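Local coordinates for protein WlaRA, TDP-fucose-3,4-ketoisomerase (Campylobacter jejuni subsp. jejuni 81116, PDB 5TPV) that is a dimeric cupin-fold protein of the WxcM-like family that binds thymidine-5'-diphosphate in a pocket to which both subunits contribute, at residues F56-L61 and L87-M92; R33-Y38 and L106-N111. All blocks are in the same frame, centred on the assembly; numbering follows the deposited sequence.

Interaction 1: F56-L61 and L87-M92; sequences FIFIAL and LYIDKM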
loop_
_atom_site.group_PDB
_atom_site.type_symbol
_atom_site.label_atom_id
_atom_site.label_comp_id
_atom_site.label_asym_id
_atom_site.label_seq_id
_atom_site.Cartn_x
_atom_site.Cartn_y
_atom_site.Cartn_z
ATOM N N PHE B 56 1.925 3.563 12.226
ATOM C CA PHE B 56 1.646 4.065 10.879
ATOM C C PHE B 56 2.953 4.392 10.186
ATOM O O PHE B 56 3.885 4.831 10.845
ATOM C CB PHE B 56 0.790 5.319 10.877
ATOM C CG PHE B 56 -0.569 5.071 11.403
ATOM C CD1 PHE B 56 -1.505 4.429 10.626
ATOM C CD2 PHE B 56 -0.915 5.456 12.697
ATOM C CE1 PHE B 56 -2.761 4.101 11.108
ATOM C CE2 PHE B 56 -2.188 5.154 13.194
ATOM C CZ PHE B 56 -3.090 4.464 12.419
ATOM N N ILE B 57 3.011 4.129 8.876
ATOM C CA ILE B 57 3.863 4.924 7.967
ATOM C C ILE B 57 3.048 5.662 6.890
ATOM O O ILE B 57 2.222 5.081 6.220
ATOM C CB ILE B 57 4.863 3.989 7.285
ATOM C CG1 ILE B 57 5.825 3.433 8.304
ATOM C CG2 ILE B 57 5.754 4.712 6.279
ATOM C CD1 ILE B 57 6.645 2.295 7.764
ATOM N N PHE B 58 3.316 6.942 6.725
ATOM C CA PHE B 58 2.608 7.833 5.823
ATOM C C PHE B 58 3.584 8.141 4.669
ATOM O O PHE B 58 4.735 8.515 4.901
ATOM C CB PHE B 58 2.263 9.185 6.513
ATOM C CG PHE B 58 1.358 9.058 7.704
ATOM C CD1 PHE B 58 0.000 8.969 7.539
ATOM C CD2 PHE B 58 1.874 8.991 8.995
ATOM C CE1 PHE B 58 -0.843 8.791 8.633
ATOM C CE2 PHE B 58 1.046 8.825 10.087
ATOM C CZ PHE B 58 -0.319 8.733 9.908
ATOM N N ILE B 59 3.099 8.038 3.447
ATOM C CA ILE B 59 3.905 8.263 2.251
ATOM C C ILE B 59 3.063 9.053 1.265
ATOM O O ILE B 59 1.905 8.670 0.981
ATOM C CB ILE B 59 4.259 6.891 1.640
ATOM C CG1 ILE B 59 4.904 5.974 2.654
ATOM C CG2 ILE B 59 5.150 6.998 0.412
ATOM C CD1 ILE B 59 4.957 4.535 2.208
ATOM N N ALA B 60 3.623 10.167 0.769
ATOM C CA ALA B 60 3.054 10.854 -0.353
ATOM C C ALA B 60 3.543 10.198 -1.635
ATOM O O ALA B 60 4.635 10.500 -2.089
ATOM C CB ALA B 60 3.435 12.322 -0.309
ATOM N N LEU B 61 2.767 9.276 -2.179
ATOM C CA LEU B 61 3.101 8.626 -3.436
ATOM C C LEU B 61 3.027 9.553 -4.588
ATOM O O LEU B 61 3.710 9.378 -5.552
ATOM C CB LEU B 61 2.099 7.559 -3.803
ATOM C CG LEU B 61 2.060 6.310 -2.963
ATOM C CD1 LEU B 61 1.229 5.259 -3.656
ATOM C CD2 LEU B 61 3.458 5.790 -2.729
ATOM N N LEU B 87 6.960 8.948 6.798
ATOM C CA LEU B 87 6.928 9.263 8.213
ATOM C C LEU B 87 6.367 8.104 8.962
ATOM O O LEU B 87 5.180 7.769 8.782
ATOM C CB LEU B 87 6.032 10.478 8.447
ATOM C CG LEU B 87 5.753 10.805 9.926
ATOM C CD1 LEU B 87 7.053 11.159 10.633
ATOM C CD2 LEU B 87 4.799 11.987 9.965
ATOM N N TYR B 88 7.237 7.450 9.725
ATOM C CA TYR B 88 6.842 6.507 10.778
ATOM C C TYR B 88 6.424 7.243 12.064
ATOM O O TYR B 88 7.149 8.128 12.555
ATOM C CB TYR B 88 8.009 5.605 11.117
ATOM C CG TYR B 88 7.743 4.791 12.362
ATOM C CD1 TYR B 88 7.001 3.635 12.301
ATOM C CD2 TYR B 88 8.174 5.232 13.614
ATOM C CE1 TYR B 88 6.662 2.928 13.437
ATOM C CE2 TYR B 88 7.861 4.524 14.770
ATOM C CZ TYR B 88 7.129 3.372 14.678
ATOM O OH TYR B 88 6.820 2.679 15.825
ATOM N N ILE B 89 5.272 6.899 12.622
ATOM C CA ILE B 89 4.932 7.354 13.956
ATOM C C ILE B 89 4.517 6.181 14.780
ATOM O O ILE B 89 3.884 5.261 14.299
ATOM C CB ILE B 89 3.806 8.387 14.035
ATOM C CG1 ILE B 89 2.412 7.784 13.726
ATOM C CG2 ILE B 89 4.136 9.564 13.159
ATOM C CD1 ILE B 89 1.253 8.772 13.910
ATOM N N ASP B 90 4.829 6.263 16.064
ATOM C CA ASP B 90 4.448 5.185 17.005
ATOM C C ASP B 90 2.989 5.377 17.422
ATOM O O ASP B 90 2.362 6.391 17.088
ATOM C CB ASP B 90 5.343 5.310 18.240
ATOM C CG ASP B 90 5.603 3.984 18.954
ATOM O OD1 ASP B 90 6.726 3.921 19.528
ATOM O OD2 ASP B 90 4.736 3.067 18.935
ATOM N N LYS B 91 2.452 4.429 18.161
ATOM C CA LYS B 91 1.065 4.573 18.637
ATOM C C LYS B 91 0.814 5.742 19.616
ATOM O O LYS B 91 1.740 6.349 20.158
ATOM C CB LYS B 91 0.593 3.270 19.242
ATOM C CG LYS B 91 1.443 2.712 20.350
ATOM C CD LYS B 91 0.745 1.512 20.977
ATOM C CE LYS B 91 1.745 0.494 21.464
ATOM N NZ LYS B 91 1.114 -0.629 22.217
ATOM N N MET B 92 -0.441 6.147 19.772
ATOM C CA MET B 92 -0.799 7.234 20.710
ATOM C C MET B 92 -0.027 8.466 20.338
ATOM O O MET B 92 0.629 9.147 21.159
ATOM C CB MET B 92 -0.581 6.820 22.188
ATOM C CG MET B 92 -1.741 6.024 22.739
ATOM S SD MET B 92 -3.293 6.978 22.624
ATOM C CE MET B 92 -3.239 7.968 24.114
#

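Interaction 2: R33-Y38 and L106-N111; sequences RIFYIY and LLVLTN. With TYD (thymidine-5'-diphosphate), chain E.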
loop_
_atom_site.group_PDB
_atom_site.type_symbol
_atom_site.label_atom_id
_atom_site.label_comp_id
_atom_site.label_asym_id
_atom_site.label_seq_id
_atom_site.Cartn_x
_atom_site.Cartn_y
_atom_site.Cartn_z
ATOM N N ARG B 33 -2.889 -3.960 7.125
ATOM C CA ARG B 33 -3.808 -3.111 6.406
ATOM C C ARG B 33 -3.076 -1.925 5.774
ATOM O O ARG B 33 -2.111 -1.356 6.348
ATOM C CB ARG B 33 -4.860 -2.656 7.420
ATOM C CG ARG B 33 -5.606 -1.381 7.061
ATOM C CD ARG B 33 -6.802 -1.111 7.976
ATOM N NE ARG B 33 -6.294 -0.884 9.317
ATOM C CZ ARG B 33 -6.589 0.149 10.111
ATOM N NH1 ARG B 33 -6.025 0.215 11.288
ATOM N NH2 ARG B 33 -7.425 1.098 9.765
ATOM N N ILE B 34 -3.596 -1.502 4.622
ATOM C CA ILE B 34 -3.048 -0.388 3.844
ATOM C C ILE B 34 -4.255 0.447 3.529
ATOM O O ILE B 34 -5.278 -0.120 3.275
ATOM C CB ILE B 34 -2.444 -0.978 2.510
ATOM C CG1 ILE B 34 -1.012 -0.678 2.600
ATOM C CG2 ILE B 34 -3.126 -0.736 1.138
ATOM C CD1 ILE B 34 -0.500 -1.709 3.541
ATOM N N PHE B 35 -4.113 1.754 3.434
ATOM C CA PHE B 35 -5.137 2.560 2.805
ATOM C C PHE B 35 -4.522 3.758 2.126
ATOM O O PHE B 35 -3.389 4.133 2.369
ATOM C CB PHE B 35 -6.271 2.963 3.787
ATOM C CG PHE B 35 -5.796 3.555 5.067
ATOM C CD1 PHE B 35 -5.677 4.911 5.219
ATOM C CD2 PHE B 35 -5.460 2.743 6.148
ATOM C CE1 PHE B 35 -5.236 5.455 6.423
ATOM C CE2 PHE B 35 -5.047 3.289 7.359
ATOM C CZ PHE B 35 -4.947 4.652 7.512
ATOM N N TYR B 36 -5.277 4.331 1.190
ATOM C CA TYR B 36 -4.795 5.489 0.448
ATOM C C TYR B 36 -5.964 6.449 0.282
ATOM O O TYR B 36 -7.149 6.056 0.218
ATOM C CB TYR B 36 -4.059 5.118 -0.882
ATOM C CG TYR B 36 -4.775 4.094 -1.700
ATOM C CD1 TYR B 36 -5.653 4.474 -2.711
ATOM C CD2 TYR B 36 -4.576 2.731 -1.492
ATOM C CE1 TYR B 36 -6.347 3.549 -3.429
ATOM C CE2 TYR B 36 -5.281 1.803 -2.223
ATOM C CZ TYR B 36 -6.169 2.220 -3.167
ATOM O OH TYR B 36 -6.867 1.295 -3.909
ATOM N N ILE B 37 -5.576 7.717 0.277
ATOM C CA ILE B 37 -6.471 8.849 0.287
ATOM C C ILE B 37 -6.079 9.764 -0.871
ATOM O O ILE B 37 -4.888 10.019 -1.171
ATOM C CB ILE B 37 -6.375 9.591 1.625
ATOM C CG1 ILE B 37 -6.454 8.581 2.755
ATOM C CG2 ILE B 37 -7.559 10.531 1.791
ATOM C CD1 ILE B 37 -6.355 9.172 4.146
ATOM N N TYR B 38 -7.103 10.263 -1.549
ATOM C CA TYR B 38 -6.862 10.976 -2.801
ATOM C C TYR B 38 -8.062 11.871 -3.164
ATOM O O TYR B 38 -9.068 11.899 -2.442
ATOM C CB TYR B 38 -6.587 9.936 -3.883
ATOM C CG TYR B 38 -7.693 8.890 -4.070
ATOM C CD1 TYR B 38 -8.700 9.044 -5.011
ATOM C CD2 TYR B 38 -7.673 7.724 -3.353
ATOM C CE1 TYR B 38 -9.713 8.117 -5.159
ATOM C CE2 TYR B 38 -8.640 6.757 -3.523
ATOM C CZ TYR B 38 -9.663 6.960 -4.398
ATOM O OH TYR B 38 -10.604 5.922 -4.499
ATOM N N LEU B 106 -2.047 9.867 -0.868
ATOM C CA LEU B 106 -1.436 9.568 0.424
ATOM C C LEU B 106 -1.628 8.106 0.675
ATOM O O LEU B 106 -2.761 7.664 0.698
ATOM C CB LEU B 106 -2.116 10.338 1.562
ATOM C CG LEU B 106 -1.545 10.026 2.952
ATOM C CD1 LEU B 106 -0.163 10.573 3.124
ATOM C CD2 LEU B 106 -2.472 10.629 4.007
ATOM N N LEU B 107 -0.524 7.382 0.844
ATOM C CA LEU B 107 -0.574 5.988 1.240
ATOM C C LEU B 107 -0.137 5.832 2.708
ATOM O O LEU B 107 0.915 6.343 3.127
ATOM C CB LEU B 107 0.351 5.200 0.349
ATOM C CG LEU B 107 0.582 3.715 0.605
ATOM C CD1 LEU B 107 -0.667 2.906 0.400
ATOM C CD2 LEU B 107 1.725 3.139 -0.231
ATOM N N VAL B 108 -0.867 4.969 3.398
ATOM C CA VAL B 108 -0.641 4.620 4.789
ATOM C C VAL B 108 -0.552 3.126 5.014
ATOM O O VAL B 108 -1.379 2.338 4.597
ATOM C CB VAL B 108 -1.792 5.213 5.643
ATOM C CG1 VAL B 108 -1.425 5.169 7.127
ATOM C CG2 VAL B 108 -2.025 6.652 5.220
ATOM N N LEU B 109 0.492 2.727 5.728
ATOM C CA LEU B 109 0.656 1.351 6.178
ATOM C C LEU B 109 0.445 1.307 7.695
ATOM O O LEU B 109 0.885 2.219 8.426
ATOM C CB LEU B 109 2.086 0.907 5.893
ATOM C CG LEU B 109 2.745 1.455 4.597
ATOM C CD1 LEU B 109 4.183 1.064 4.485
ATOM C CD2 LEU B 109 2.036 0.990 3.347
ATOM N N THR B 110 -0.199 0.239 8.147
ATOM C CA THR B 110 -0.423 0.016 9.551
ATOM C C THR B 110 -0.435 -1.487 9.905
ATOM O O THR B 110 -0.522 -2.396 9.065
ATOM C CB THR B 110 -1.687 0.726 10.044
ATOM O OG1 THR B 110 -1.807 0.659 11.486
ATOM C CG2 THR B 110 -2.874 0.069 9.462
ATOM N N ASN B 111 -0.240 -1.714 11.197
ATOM C CA ASN B 111 -0.071 -3.063 11.762
ATOM C C ASN B 111 -1.346 -3.608 12.381
ATOM O O ASN B 111 -1.279 -4.611 13.044
ATOM C CB ASN B 111 1.051 -3.054 12.787
ATOM C CG ASN B 111 0.777 -2.110 13.972
ATOM O OD1 ASN B 111 0.133 -1.090 13.858
ATOM N ND2 ASN B 111 1.333 -2.443 15.110
HETATM P PA TYD E . -10.688 8.226 10.039
HETATM O O1A TYD E . -11.691 8.466 11.142
HETATM O O2A TYD E . -9.356 7.589 10.357
HETATM O O3A TYD E . -10.412 9.628 9.296
HETATM P PB TYD E . -8.965 9.950 8.669
HETATM O O1B TYD E . -9.061 11.399 8.257
HETATM O O2B TYD E . -8.008 9.687 9.808
HETATM O O3B TYD E . -8.843 8.981 7.518
HETATM O "O5'" TYD E . -11.402 7.354 8.890
HETATM C "C5'" TYD E . -12.384 7.941 8.040
HETATM C "C4'" TYD E . -13.674 7.134 8.119
HETATM O "O4'" TYD E . -13.561 5.962 7.307
HETATM C "C3'" TYD E . -13.957 6.686 9.544
HETATM O "O3'" TYD E . -15.212 7.214 9.984
HETATM C "C2'" TYD E . -14.012 5.170 9.516
HETATM C "C1'" TYD E . -13.756 4.768 8.070
HETATM N N1 TYD E . -12.557 3.932 7.994
HETATM C C2 TYD E . -12.691 2.536 7.815
HETATM O O2 TYD E . -13.833 2.036 7.723
HETATM N N3 TYD E . -11.617 1.737 7.742
HETATM C C4 TYD E . -10.383 2.242 7.837
HETATM O O4 TYD E . -9.385 1.493 7.768
HETATM C C5 TYD E . -10.216 3.704 8.026
HETATM C C5M TYD E . -8.842 4.311 8.138
HETATM C C6 TYD E . -11.350 4.499 8.097
#

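Interaction 1: F56-L61 and L87-M92
Strands 56-60 and 87-89 run antiparallel, their axes 4.7 Å apart at an angle of 161°, and pair Phe56 with Ile89, Ile57 with Tyr88 and Phe58 with Leu87. The outer two are hydrogen-bonded pairs. At Phe58 both bonds are short: its N reaches Leu87 O at 2.9 Å from above the carbonyl plane, while Leu87 N meets Phe58 O in plane. At Phe56 the ladder loosens, for Ile89 N binds Phe56 O at 3.1 Å but the return bond from Phe56 N to Ile89 O is weak. In the non-hydrogen-bonded middle pair, Ile57 CA-H points at Leu87 O, with CA to O 3.2 Å.

On the face of Phe56, Phe58, Leu87 and Ile89, the CG1-CD1 arm of Ile89 meets both phenyl rings. Its CG1 stands in the crowded position between backbone N and carbonyl carbon (chi1 72°), and the extended chain carries CD1 into the plane of the Phe58 ring, at the edge, 3.8 Å from CE2. Phe56 lies alongside Ile89 and turns its CD2 toward the same methyl. On the opposite face, Ile57 CG1 lies near the plane of the Tyr88 ring, at its edge; the Tyr88 OH is hydrogen-bonded to Glu55. Phe58 also meets Val108 of strand 105-110 and Leu80 of strand 75-80 in the other sheet, so this face packs between the two sheets, as in the cupin beta-barrel.

Interaction 2: R33-Y38 and L106-N111
Strand 33-38, outermost in its own chain's cupin sheet, builds one wall of the thymidine-5'-diphosphate pocket, and its in-sheet neighbour 106-110 supports the pocket side chains, Val108 under Phe35 and Thr110 against Arg33. The two run antiparallel at 162°, with Arg33-Thr110, Phe35-Val108 and Ile37-Leu106 as hydrogen-bonded pairs. Val108 N to Phe35 O, at 2.8 Å, lies nearly along the C=O axis, whereas Leu106 N to Ile37 O is the straightest at the hydrogen (176°). The ladder slackens at Arg33, whose N makes a weak bond to Thr110 O.

Phe35 is the centre of the contact. With CG in the crowded position between backbone N and carbonyl carbon (chi1 50°), its ring lies over Val108: CB sits beneath one face, offset toward the rim and 3.5 Å from CE1, a CH-pi contact. The opposite face receives the C5M methyl of the ligand over its centre, 4.0 Å from CZ, so the ring lies between Val108 CB and the thymine methyl.

Arg33 starts anti to its backbone N and bends at chi3. Thr110 CG2 lies over one guanidinium face, 3.6 Å from NE, while NH2 donates to TYD O4 at 2.8 Å, with O4 in the guanidinium plane. The bond from Arg33 NE to Thr112 O probably helps set the guanidinium's rotation; that of Thr110 OG1 to Glu55 O probably holds CG2 against it.

On the other face, Ile34 CG1 packs 3.6 Å from Leu109 CD2. Tyr36 leads its hydroxyl away to His21 and Asn19 of the second subunit, with which strand 33-38 also pairs. The result is a cupin pocket at a dimer interface, where His49, Gly47, Arg46, Tyr119, Tyr121 and Lys14 of the second subunit also hydrogen-bond the ligand.

Interactions 1 and 2 are strand pairs of one antiparallel sheet, their centres about 9 Å apart, joined through the adjacent strands 56-62 and 105-110. Backbone bonds probably join them: Ile59 O is 2.8 Å from Leu107 N, and Ile57 N is 2.9 Å from Leu109 O. On the barrel-facing side, Phe56 CD1 packs 3.6 Å from Val108 CG1, so the apolar layer of interaction 1 continues beside Val108, on which the Phe35 ring rests. Interaction 2 touches thymidine-5'-diphosphate directly; interaction 1 forms a second layer, with the Phe56 side chain about 7 Å from the ligand.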